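Local coordinates for protein DNA polymerase sliding clamp 2 (Thermococcus kodakarensis, PDB 3LX2) that forms a ring-shaped homotrimer around DNA and probably serves as a sliding platform that tethers DNA polymerase and other proteins during replication, at residues S15-L20 with F71-F76; K231-V234 with G238-S241; R143-A148 with A203-I208. All coordinates share one frame; numbering follows the deposited sequence.

Contact 1 (S15-L20 with F71-F76); sequences SLIATL and FDLKRF
The two helices of the N-terminal domain of a PCNA-type clamp meet where Ile17 and Leu20, on helix 10-21, face Leu73 and Phe76 in the first turn of helix 73-80. The contact between the segments is apolar throughout, carried by four buried side chains. Ile17 and Leu73 contribute most of it. With CG1 of Ile17 anti to its carbonyl carbon (chi1 -63°), the longer branch is brought to the Phe76 ring, CG1 lying 3.8 Å from CE2, while the Ile17 CG2 methyl sits between Leu73 CD2 and Phe76 CD2, 4.0 Å from each. The Ile17 and Phe76 side chains run roughly perpendicular, and Ile17 CD1 lies 3.9 Å from the same Phe76 CE2, so that CG1 and CD1 in turn approach the ring obliquely. Leu73 spreads its two methyls over the next turn of the first helix, with CD2 3.9 Å from Leu20 CB and CD1 4.0 Å from that same Leu20 CB. Asp72 occupies the N-cap position of helix 73-80, directly before Leu73. Around this pair, Leu20 also rests on Val49 and Leu51 of strand 47-54, Phe76 packs on Leu113 of strand 108-114, and Ile17 extends along helix 73-80 to Leu77 and Leu80.

Contact 2 (K231-V234 with G238-S241); sequences KYMV and GEVS
Val240 lies against Tyr232 on the closely packed face of the antiparallel hairpin of strands 228-234 and 238-244, its CB 4.0 Å from the ring centroid and only 14° off the ring normal, a CH-pi contact over the face. Tyr232 holds CG between its backbone N and carbonyl carbon (chi1 52°), a crowded position that lays the ring alongside Val240, the two side chains pointing the same way. Val234 CG1 continues this face, 3.8 Å from Val240 CG2 and close over the backbone of Gly238. Behind the side chains, Tyr232 and Val240 exchange two backbone hydrogen bonds, as do Val234 and Gly238. The face carrying Lys231, Met233, Glu239 and Ser241 is looser and nearer solvent. There the extended Lys231 chain slants across to Glu239, and Lys231 NZ forms a salt bridge with Glu239 OE2 at 2.8 Å, although its hydrogen-bond geometry is weak. The Met233 side chain lies beside that of Glu239, Met233 SD 4.0 Å from Glu239 CG. The hairpin thus supplies two adjacent strands to the continuous antiparallel sheet of the clamp fold, with helix 10-21 on the Tyr232 and Val240 face and strand 47-54 pairing beyond 238-244.

Contact 3 (R143-A148 with A203-I208); sequences RAVKAA and AYLEDI
Val145 of helix 138-151 points toward helix 202-209, touches Leu205 and Glu206, and can be followed outward atom by atom. Its CB projects toward the facing helix and there divides. CG1, anti to the backbone N (chi1 167°), comes within 3.9 Å of Glu206 CB and 4.0 Å of the Glu206 backbone N. The other methyl, CG2, turns to the preceding residue and meets Leu205 CB at 4.1 Å. A single valine thus spans two successive residues of the opposite helix, its side chain about perpendicular to that of Leu205. The short helical segments run at 143° between directions, their axes 9.6 Å apart at closest approach. Beyond CG, the Glu206 chain is extended; its OE1 pairs with Lys149 in a salt bridge. Lys146 makes a slighter approach, CE lying 4.4 Å from Glu206 OE2. Leu205 continues inward to Ile155 and Phe157 of strand 154-159. These are the two helices of the C-terminal domain, counterparts of the N-terminal pair, on the side that in PCNA-type clamps lines the central channel. The chemistry implies a small apolar touch between well-separated helix axes, bordered by charged chains; the nearby lysines would probably stabilise the negative form of Glu206.

In the fold
Contact 1 is wholly buried and wholly apolar, whereas contacts 2 and 3 are partly buried and each sets charged side chains beside an apolar patch. Contact 1 pairs the helices of the N-terminal domain and contact 3 those of the C-terminal domain; contact 2 is the one held by backbone hydrogen bonds, as befits neighbouring strands. Helix 10-21 connects all three: Leu16 CD1 of contact 1 packs on Val240 CG2 of contact 2 at 3.8 Å, and Thr19 CG2 lies 3.5 Å from Ile208 O in 203-208. The polar chemistry also reaches neighbouring subunits: Arg75 in 71-76 and Arg143 in 143-148 form salt bridges with Asp172 of the second subunit and Asp87 of the third subunit, respectively.

Contact 1 (S15-L20 with F71-F76)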
ATOM      1  N   SER A  15       3.479 -18.842   1.388  1.00 38.48           N
ATOM      2  CA  SER A  15       2.105 -18.632   1.470  1.00 40.37           C
ATOM      3  C   SER A  15       1.401 -19.738   2.288  1.00 40.58           C
ATOM      4  O   SER A  15       0.447 -19.502   3.042  1.00 41.43           O
ATOM      5  CB  SER A  15       1.579 -18.455   0.042  1.00 40.13           C
ATOM      6  OG  SER A  15       0.381 -19.163  -0.021  1.00 45.35           O
ATOM      7  N   LEU A  16       1.913 -20.950   2.199  1.00 41.38           N
ATOM      8  CA  LEU A  16       1.590 -21.982   3.170  1.00 40.35           C
ATOM      9  C   LEU A  16       2.060 -21.614   4.568  1.00 40.89           C
ATOM     10  O   LEU A  16       1.363 -21.854   5.573  1.00 41.79           O
ATOM     11  CB  LEU A  16       2.315 -23.231   2.770  1.00 40.41           C
ATOM     12  CG  LEU A  16       2.061 -24.434   3.658  1.00 43.38           C
ATOM     13  CD1 LEU A  16       0.646 -24.968   3.439  1.00 41.11           C
ATOM     14  CD2 LEU A  16       3.139 -25.498   3.307  1.00 45.39           C
ATOM     15  N   ILE A  17       3.250 -21.058   4.685  1.00 39.71           N
ATOM     16  CA  ILE A  17       3.719 -20.793   6.036  1.00 40.01           C
ATOM     17  C   ILE A  17       2.887 -19.684   6.674  1.00 41.12           C
ATOM     18  O   ILE A  17       2.633 -19.730   7.904  1.00 41.92           O
ATOM     19  CB  ILE A  17       5.240 -20.547   6.100  1.00 38.77           C
ATOM     20  CG1 ILE A  17       5.990 -21.812   5.660  1.00 38.24           C
ATOM     21  CG2 ILE A  17       5.706 -20.215   7.468  1.00 37.65           C
ATOM     22  CD1 ILE A  17       5.568 -23.000   6.358  1.00 39.79           C
ATOM     23  N   ALA A  18       2.456 -18.727   5.834  1.00 40.49           N
ATOM     24  CA  ALA A  18       1.644 -17.593   6.255  1.00 40.58           C
ATOM     25  C   ALA A  18       0.302 -18.101   6.828  1.00 40.63           C
ATOM     26  O   ALA A  18      -0.183 -17.616   7.837  1.00 40.83           O
ATOM     27  CB  ALA A  18       1.427 -16.574   5.093  1.00 39.34           C
ATOM     28  N   THR A  19      -0.276 -19.105   6.217  1.00 40.40           N
ATOM     29  CA  THR A  19      -1.499 -19.606   6.764  1.00 41.58           C
ATOM     30  C   THR A  19      -1.270 -20.280   8.150  1.00 41.47           C
ATOM     31  O   THR A  19      -2.024 -20.057   9.075  1.00 42.04           O
ATOM     32  CB  THR A  19      -2.130 -20.481   5.736  1.00 41.88           C
ATOM     33  OG1 THR A  19      -2.158 -19.721   4.535  1.00 43.21           O
ATOM     34  CG2 THR A  19      -3.510 -20.872   6.116  1.00 41.29           C
ATOM     35  N   LEU A  20      -0.172 -20.990   8.309  1.00 40.66           N
ATOM     36  CA  LEU A  20       0.100 -21.703   9.556  1.00 40.23           C
ATOM     37  C   LEU A  20       0.383 -20.762  10.700  1.00 41.09           C
ATOM     38  O   LEU A  20      -0.111 -20.960  11.819  1.00 41.89           O
ATOM     39  CB  LEU A  20       1.231 -22.734   9.395  1.00 38.27           C
ATOM     40  CG  LEU A  20       1.011 -23.739   8.267  1.00 36.80           C
ATOM     41  CD1 LEU A  20       2.125 -24.844   8.183  1.00 30.68           C
ATOM     42  CD2 LEU A  20      -0.363 -24.368   8.373  1.00 32.80           C
ATOM     43  N   PHE A  71      10.250 -25.656  14.751  1.00 50.16           N
ATOM     44  CA  PHE A  71      10.872 -24.339  14.730  1.00 50.70           C
ATOM     45  C   PHE A  71       9.839 -23.239  14.846  1.00 49.78           C
ATOM     46  O   PHE A  71       8.644 -23.470  14.712  1.00 49.53           O
ATOM     47  CB  PHE A  71      11.718 -24.166  13.460  1.00 50.74           C
ATOM     48  CG  PHE A  71      11.030 -24.666  12.244  1.00 52.33           C
ATOM     49  CD1 PHE A  71      10.196 -23.834  11.525  1.00 53.59           C
ATOM     50  CD2 PHE A  71      11.161 -25.991  11.859  1.00 51.33           C
ATOM     51  CE1 PHE A  71       9.513 -24.314  10.423  1.00 55.10           C
ATOM     52  CE2 PHE A  71      10.495 -26.474  10.764  1.00 53.17           C
ATOM     53  CZ  PHE A  71       9.676 -25.626  10.032  1.00 55.54           C
ATOM     54  N   ASP A  72      10.312 -22.029  15.082  1.00 49.60           N
ATOM     55  CA  ASP A  72       9.395 -20.954  15.320  1.00 49.88           C
ATOM     56  C   ASP A  72       8.763 -20.463  13.990  1.00 49.45           C
ATOM     57  O   ASP A  72       9.475 -20.089  13.052  1.00 47.02           O
ATOM     58  CB  ASP A  72      10.076 -19.858  16.097  1.00 49.63           C
ATOM     59  CG  ASP A  72       9.110 -18.913  16.631  1.00 53.21           C
ATOM     60  OD1 ASP A  72       8.201 -19.324  17.375  1.00 58.35           O
ATOM     61  OD2 ASP A  72       9.226 -17.741  16.299  1.00 60.41           O
ATOM     62  N   LEU A  73       7.424 -20.503  13.919  1.00 48.88           N
ATOM     63  CA  LEU A  73       6.759 -20.273  12.654  1.00 48.94           C
ATOM     64  C   LEU A  73       7.005 -18.824  12.203  1.00 49.36           C
ATOM     65  O   LEU A  73       7.367 -18.554  11.056  1.00 49.54           O
ATOM     66  CB  LEU A  73       5.275 -20.652  12.709  1.00 48.37           C
ATOM     67  CG  LEU A  73       4.803 -22.052  12.271  1.00 50.16           C
ATOM     68  CD1 LEU A  73       3.394 -22.462  12.795  1.00 49.76           C
ATOM     69  CD2 LEU A  73       4.826 -22.226  10.757  1.00 48.85           C
ATOM     70  N   LYS A  74       6.878 -17.896  13.134  1.00 48.77           N
ATOM     71  CA  LYS A  74       7.059 -16.519  12.811  1.00 47.99           C
ATOM     72  C   LYS A  74       8.492 -16.227  12.425  1.00 47.75           C
ATOM     73  O   LYS A  74       8.717 -15.282  11.718  1.00 48.58           O
ATOM     74  CB  LYS A  74       6.615 -15.628  13.981  1.00 47.48           C
ATOM     75  CG  LYS A  74       6.850 -14.154  13.736  1.00 50.35           C
ATOM     76  CD  LYS A  74       6.566 -13.235  14.955  1.00 54.29           C
ATOM     77  CE  LYS A  74       5.077 -13.122  15.275  1.00 55.94           C
ATOM     78  NZ  LYS A  74       4.668 -14.150  16.261  1.00 54.87           N
ATOM     79  N   ARG A  75       9.478 -16.980  12.910  1.00 47.61           N
ATOM     80  CA  ARG A  75      10.878 -16.683  12.535  1.00 46.72           C
ATOM     81  C   ARG A  75      11.116 -17.066  11.063  1.00 45.02           C
ATOM     82  O   ARG A  75      11.738 -16.329  10.280  1.00 45.20           O
ATOM     83  CB  ARG A  75      11.841 -17.477  13.400  1.00 47.90           C
ATOM     84  CG  ARG A  75      12.615 -16.692  14.430  1.00 50.41           C
ATOM     85  CD  ARG A  75      13.687 -17.640  14.988  1.00 55.45           C
ATOM     86  NE  ARG A  75      14.956 -16.932  15.096  1.00 58.24           N
ATOM     87  CZ  ARG A  75      15.728 -16.877  16.176  1.00 56.11           C
ATOM     88  NH1 ARG A  75      15.406 -17.534  17.288  1.00 56.63           N
ATOM     89  NH2 ARG A  75      16.857 -16.182  16.113  1.00 55.78           N
ATOM     90  N   PHE A  76      10.599 -18.230  10.724  1.00 41.71           N
ATOM     91  CA  PHE A  76      10.726 -18.838   9.441  1.00 40.40           C
ATOM     92  C   PHE A  76       9.967 -18.029   8.439  1.00 39.73           C
ATOM     93  O   PHE A  76      10.398 -17.875   7.318  1.00 39.42           O
ATOM     94  CB  PHE A  76      10.086 -20.215   9.519  1.00 39.59           C
ATOM     95  CG  PHE A  76      10.285 -21.058   8.305  1.00 37.44           C
ATOM     96  CD1 PHE A  76      11.473 -20.999   7.585  1.00 34.69           C
ATOM     97  CD2 PHE A  76       9.296 -21.943   7.907  1.00 34.37           C
ATOM     98  CE1 PHE A  76      11.677 -21.813   6.468  1.00 33.97           C
ATOM     99  CE2 PHE A  76       9.479 -22.743   6.770  1.00 35.87           C
ATOM    100  CZ  PHE A  76      10.685 -22.675   6.050  1.00 33.21           C
TER

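Contact 2 (K231-V234 with G238-S241)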
ATOM      1  N   LYS A 231     -10.212 -27.908   2.549  1.00 46.73           N
ATOM      2  CA  LYS A 231      -9.072 -28.628   2.039  1.00 48.89           C
ATOM      3  C   LYS A 231      -8.609 -28.001   0.721  1.00 49.34           C
ATOM      4  O   LYS A 231      -9.429 -27.710  -0.178  1.00 48.18           O
ATOM      5  CB  LYS A 231      -9.457 -30.086   1.838  1.00 49.02           C
ATOM      6  CG  LYS A 231      -8.437 -30.972   1.080  1.00 52.28           C
ATOM      7  CD  LYS A 231      -8.949 -32.413   1.194  1.00 56.29           C
ATOM      8  CE  LYS A 231      -8.101 -33.380   0.408  1.00 58.25           C
ATOM      9  NZ  LYS A 231      -8.288 -34.768   0.926  1.00 56.97           N
ATOM     10  N   TYR A 232      -7.305 -27.759   0.631  1.00 49.67           N
ATOM     11  CA  TYR A 232      -6.726 -27.402  -0.649  1.00 51.75           C
ATOM     12  C   TYR A 232      -5.638 -28.322  -1.158  1.00 52.14           C
ATOM     13  O   TYR A 232      -4.713 -28.703  -0.421  1.00 51.56           O
ATOM     14  CB  TYR A 232      -6.366 -25.912  -0.800  1.00 51.83           C
ATOM     15  CG  TYR A 232      -5.508 -25.171   0.237  1.00 56.26           C
ATOM     16  CD1 TYR A 232      -6.101 -24.491   1.337  1.00 60.35           C
ATOM     17  CD2 TYR A 232      -4.119 -25.006   0.050  1.00 61.42           C
ATOM     18  CE1 TYR A 232      -5.317 -23.739   2.268  1.00 62.54           C
ATOM     19  CE2 TYR A 232      -3.317 -24.225   0.994  1.00 61.93           C
ATOM     20  CZ  TYR A 232      -3.928 -23.608   2.085  1.00 63.57           C
ATOM     21  OH  TYR A 232      -3.174 -22.844   2.982  1.00 67.11           O
ATOM     22  N   MET A 233      -5.791 -28.706  -2.421  1.00 53.64           N
ATOM     23  CA  MET A 233      -4.819 -29.539  -3.130  1.00 55.38           C
ATOM     24  C   MET A 233      -3.671 -28.645  -3.507  1.00 56.54           C
ATOM     25  O   MET A 233      -3.901 -27.533  -3.937  1.00 56.48           O
ATOM     26  CB  MET A 233      -5.453 -30.138  -4.366  1.00 54.60           C
ATOM     27  CG  MET A 233      -6.545 -31.105  -4.047  1.00 55.59           C
ATOM     28  SD  MET A 233      -6.093 -32.160  -2.656  1.00 59.39           S
ATOM     29  CE  MET A 233      -7.221 -33.545  -2.944  1.00 55.41           C
ATOM     30  N   VAL A 234      -2.432 -29.070  -3.271  1.00 59.14           N
ATOM     31  CA  VAL A 234      -1.275 -28.197  -3.647  1.00 61.11           C
ATOM     32  C   VAL A 234      -0.516 -28.827  -4.811  1.00 61.79           C
ATOM     33  O   VAL A 234      -0.044 -29.945  -4.725  1.00 62.25           O
ATOM     34  CB  VAL A 234      -0.417 -27.686  -2.437  1.00 61.11           C
ATOM     35  CG1 VAL A 234      -0.742 -28.437  -1.160  1.00 61.70           C
ATOM     36  CG2 VAL A 234       1.098 -27.673  -2.731  1.00 62.38           C
ATOM     37  N   GLY A 238       0.018 -32.347  -3.240  1.00 58.72           N
ATOM     38  CA  GLY A 238      -0.105 -31.941  -1.821  1.00 57.27           C
ATOM     39  C   GLY A 238      -1.553 -31.825  -1.343  1.00 54.86           C
ATOM     40  O   GLY A 238      -2.440 -31.547  -2.139  1.00 55.38           O
ATOM     41  N   GLU A 239      -1.782 -32.032  -0.054  1.00 52.83           N
ATOM     42  CA  GLU A 239      -3.066 -31.732   0.589  1.00 50.49           C
ATOM     43  C   GLU A 239      -2.804 -30.760   1.691  1.00 47.80           C
ATOM     44  O   GLU A 239      -1.804 -30.834   2.324  1.00 45.83           O
ATOM     45  CB  GLU A 239      -3.598 -32.977   1.270  1.00 51.65           C
ATOM     46  CG  GLU A 239      -4.268 -34.023   0.375  1.00 57.77           C
ATOM     47  CD  GLU A 239      -5.031 -35.082   1.189  1.00 63.90           C
ATOM     48  OE1 GLU A 239      -4.948 -35.062   2.462  1.00 64.51           O
ATOM     49  OE2 GLU A 239      -5.712 -35.920   0.543  1.00 65.00           O
ATOM     50  N   VAL A 240      -3.742 -29.858   1.933  1.00 47.21           N
ATOM     51  CA  VAL A 240      -3.790 -29.046   3.156  1.00 45.42           C
ATOM     52  C   VAL A 240      -5.232 -28.943   3.631  1.00 44.52           C
ATOM     53  O   VAL A 240      -6.110 -28.475   2.908  1.00 44.46           O
ATOM     54  CB  VAL A 240      -3.233 -27.613   2.991  1.00 45.23           C
ATOM     55  CG1 VAL A 240      -3.199 -26.919   4.339  1.00 42.65           C
ATOM     56  CG2 VAL A 240      -1.872 -27.637   2.427  1.00 45.01           C
ATOM     57  N   SER A 241      -5.429 -29.343   4.875  1.00 43.75           N
ATOM     58  CA  SER A 241      -6.725 -29.612   5.464  1.00 42.80           C
ATOM     59  C   SER A 241      -6.808 -28.930   6.792  1.00 41.72           C
ATOM     60  O   SER A 241      -5.924 -29.080   7.624  1.00 41.72           O
ATOM     61  CB  SER A 241      -6.858 -31.098   5.738  1.00 43.12           C
ATOM     62  OG  SER A 241      -6.774 -31.830   4.530  1.00 46.07           O
TER

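Contact 3 (R143-A148 with A203-I208)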
ATOM      1  N   ARG A 143     -15.347 -14.064  -0.497  1.00 51.36           N
ATOM      2  CA  ARG A 143     -16.382 -13.074  -0.610  1.00 51.80           C
ATOM      3  C   ARG A 143     -17.281 -13.327   0.576  1.00 51.08           C
ATOM      4  O   ARG A 143     -17.377 -12.499   1.474  1.00 52.19           O
ATOM      5  CB  ARG A 143     -17.142 -13.219  -1.957  1.00 52.58           C
ATOM      6  CG  ARG A 143     -18.700 -12.948  -1.947  1.00 54.11           C
ATOM      7  CD  ARG A 143     -19.183 -11.493  -1.582  1.00 58.53           C
ATOM      8  NE  ARG A 143     -18.446 -10.395  -2.255  1.00 64.86           N
ATOM      9  CZ  ARG A 143     -18.835  -9.736  -3.356  1.00 67.58           C
ATOM     10  NH1 ARG A 143     -19.982 -10.020  -3.993  1.00 69.30           N
ATOM     11  NH2 ARG A 143     -18.060  -8.771  -3.828  1.00 69.55           N
ATOM     12  N   ALA A 144     -17.932 -14.480   0.567  1.00 49.66           N
ATOM     13  CA  ALA A 144     -18.852 -14.866   1.599  1.00 48.29           C
ATOM     14  C   ALA A 144     -18.297 -14.485   2.971  1.00 48.19           C
ATOM     15  O   ALA A 144     -18.915 -13.724   3.744  1.00 49.15           O
ATOM     16  CB  ALA A 144     -19.079 -16.320   1.537  1.00 47.87           C
ATOM     17  N   VAL A 145     -17.118 -15.001   3.269  1.00 46.42           N
ATOM     18  CA  VAL A 145     -16.580 -14.844   4.583  1.00 44.79           C
ATOM     19  C   VAL A 145     -16.462 -13.347   4.880  1.00 44.82           C
ATOM     20  O   VAL A 145     -16.893 -12.907   5.925  1.00 43.79           O
ATOM     21  CB  VAL A 145     -15.262 -15.586   4.723  1.00 43.47           C
ATOM     22  CG1 VAL A 145     -14.566 -15.172   5.957  1.00 43.24           C
ATOM     23  CG2 VAL A 145     -15.525 -17.080   4.717  1.00 43.85           C
ATOM     24  N   LYS A 146     -15.918 -12.575   3.947  1.00 44.54           N
ATOM     25  CA  LYS A 146     -15.659 -11.155   4.201  1.00 45.92           C
ATOM     26  C   LYS A 146     -16.969 -10.329   4.355  1.00 46.60           C
ATOM     27  O   LYS A 146     -17.003  -9.302   5.017  1.00 46.60           O
ATOM     28  CB  LYS A 146     -14.861 -10.616   3.059  1.00 45.81           C
ATOM     29  CG  LYS A 146     -13.781  -9.708   3.458  1.00 49.24           C
ATOM     30  CD  LYS A 146     -12.806  -9.530   2.309  1.00 54.79           C
ATOM     31  CE  LYS A 146     -11.747 -10.671   2.327  1.00 59.53           C
ATOM     32  NZ  LYS A 146     -10.510 -10.331   1.549  1.00 63.17           N
ATOM     33  N   ALA A 147     -18.053 -10.821   3.763  1.00 46.88           N
ATOM     34  CA  ALA A 147     -19.342 -10.203   3.908  1.00 47.07           C
ATOM     35  C   ALA A 147     -19.932 -10.561   5.284  1.00 46.80           C
ATOM     36  O   ALA A 147     -20.602  -9.746   5.924  1.00 45.75           O
ATOM     37  CB  ALA A 147     -20.251 -10.640   2.775  1.00 47.03           C
ATOM     38  N   ALA A 148     -19.671 -11.776   5.738  1.00 46.68           N
ATOM     39  CA  ALA A 148     -20.112 -12.155   7.079  1.00 47.55           C
ATOM     40  C   ALA A 148     -19.455 -11.206   8.097  1.00 47.65           C
ATOM     41  O   ALA A 148     -20.170 -10.505   8.818  1.00 46.96           O
ATOM     42  CB  ALA A 148     -19.811 -13.621   7.389  1.00 46.70           C
ATOM     43  N   ALA A 203     -13.311 -15.288  11.809  1.00 43.19           N
ATOM     44  CA  ALA A 203     -11.927 -14.858  11.921  1.00 43.26           C
ATOM     45  C   ALA A 203     -11.103 -16.019  11.476  1.00 43.25           C
ATOM     46  O   ALA A 203     -10.224 -15.901  10.622  1.00 44.30           O
ATOM     47  CB  ALA A 203     -11.600 -14.529  13.365  1.00 43.76           C
ATOM     48  N   TYR A 204     -11.393 -17.162  12.058  1.00 42.98           N
ATOM     49  CA  TYR A 204     -10.722 -18.399  11.675  1.00 43.87           C
ATOM     50  C   TYR A 204     -10.680 -18.687  10.127  1.00 43.31           C
ATOM     51  O   TYR A 204      -9.599 -18.911   9.567  1.00 42.07           O
ATOM     52  CB  TYR A 204     -11.258 -19.564  12.534  1.00 44.76           C
ATOM     53  CG  TYR A 204     -10.955 -19.404  14.049  1.00 49.50           C
ATOM     54  CD1 TYR A 204      -9.733 -19.822  14.585  1.00 52.72           C
ATOM     55  CD2 TYR A 204     -11.882 -18.827  14.932  1.00 52.86           C
ATOM     56  CE1 TYR A 204      -9.435 -19.674  15.961  1.00 55.85           C
ATOM     57  CE2 TYR A 204     -11.590 -18.658  16.324  1.00 53.58           C
ATOM     58  CZ  TYR A 204     -10.369 -19.091  16.824  1.00 57.74           C
ATOM     59  OH  TYR A 204     -10.045 -18.963  18.176  1.00 59.02           O
ATOM     60  N   LEU A 205     -11.819 -18.591   9.436  1.00 42.88           N
ATOM     61  CA  LEU A 205     -11.910 -18.934   8.011  1.00 42.81           C
ATOM     62  C   LEU A 205     -11.139 -17.974   7.102  1.00 44.22           C
ATOM     63  O   LEU A 205     -10.503 -18.369   6.085  1.00 44.61           O
ATOM     64  CB  LEU A 205     -13.377 -19.022   7.567  1.00 42.19           C
ATOM     65  CG  LEU A 205     -14.383 -19.900   8.364  1.00 41.52           C
ATOM     66  CD1 LEU A 205     -15.567 -20.201   7.543  1.00 38.02           C
ATOM     67  CD2 LEU A 205     -13.824 -21.217   8.863  1.00 41.68           C
ATOM     68  N   GLU A 206     -11.204 -16.701   7.467  1.00 45.45           N
ATOM     69  CA  GLU A 206     -10.601 -15.629   6.731  1.00 45.32           C
ATOM     70  C   GLU A 206      -9.076 -15.779   6.772  1.00 44.78           C
ATOM     71  O   GLU A 206      -8.390 -15.441   5.814  1.00 44.69           O
ATOM     72  CB  GLU A 206     -11.054 -14.299   7.345  1.00 45.57           C
ATOM     73  CG  GLU A 206     -10.086 -13.117   7.134  1.00 49.84           C
ATOM     74  CD  GLU A 206     -10.692 -11.762   7.543  1.00 55.27           C
ATOM     75  OE1 GLU A 206     -10.898 -11.541   8.785  1.00 54.00           O
ATOM     76  OE2 GLU A 206     -10.952 -10.951   6.595  1.00 56.13           O
ATOM     77  N   ASP A 207      -8.556 -16.230   7.898  1.00 44.22           N
ATOM     78  CA  ASP A 207      -7.122 -16.490   8.023  1.00 44.92           C
ATOM     79  C   ASP A 207      -6.678 -17.742   7.251  1.00 45.55           C
ATOM     80  O   ASP A 207      -5.558 -17.796   6.734  1.00 46.56           O
ATOM     81  CB  ASP A 207      -6.699 -16.602   9.493  1.00 43.95           C
ATOM     82  CG  ASP A 207      -6.479 -15.242  10.163  1.00 43.66           C
ATOM     83  OD1 ASP A 207      -6.323 -14.210   9.469  1.00 43.16           O
ATOM     84  OD2 ASP A 207      -6.423 -15.210  11.410  1.00 48.23           O
ATOM     85  N   ILE A 208      -7.564 -18.721   7.137  1.00 45.54           N
ATOM     86  CA  ILE A 208      -7.293 -19.922   6.365  1.00 46.09           C
ATOM     87  C   ILE A 208      -7.202 -19.580   4.866  1.00 46.92           C
ATOM     88  O   ILE A 208      -6.277 -20.018   4.222  1.00 47.97           O
ATOM     89  CB  ILE A 208      -8.375 -21.021   6.622  1.00 45.41           C
ATOM     90  CG1 ILE A 208      -8.340 -21.493   8.081  1.00 47.08           C
ATOM     91  CG2 ILE A 208      -8.278 -22.188   5.593  1.00 44.47           C
ATOM     92  CD1 ILE A 208      -9.417 -22.546   8.481  1.00 44.73           C
TER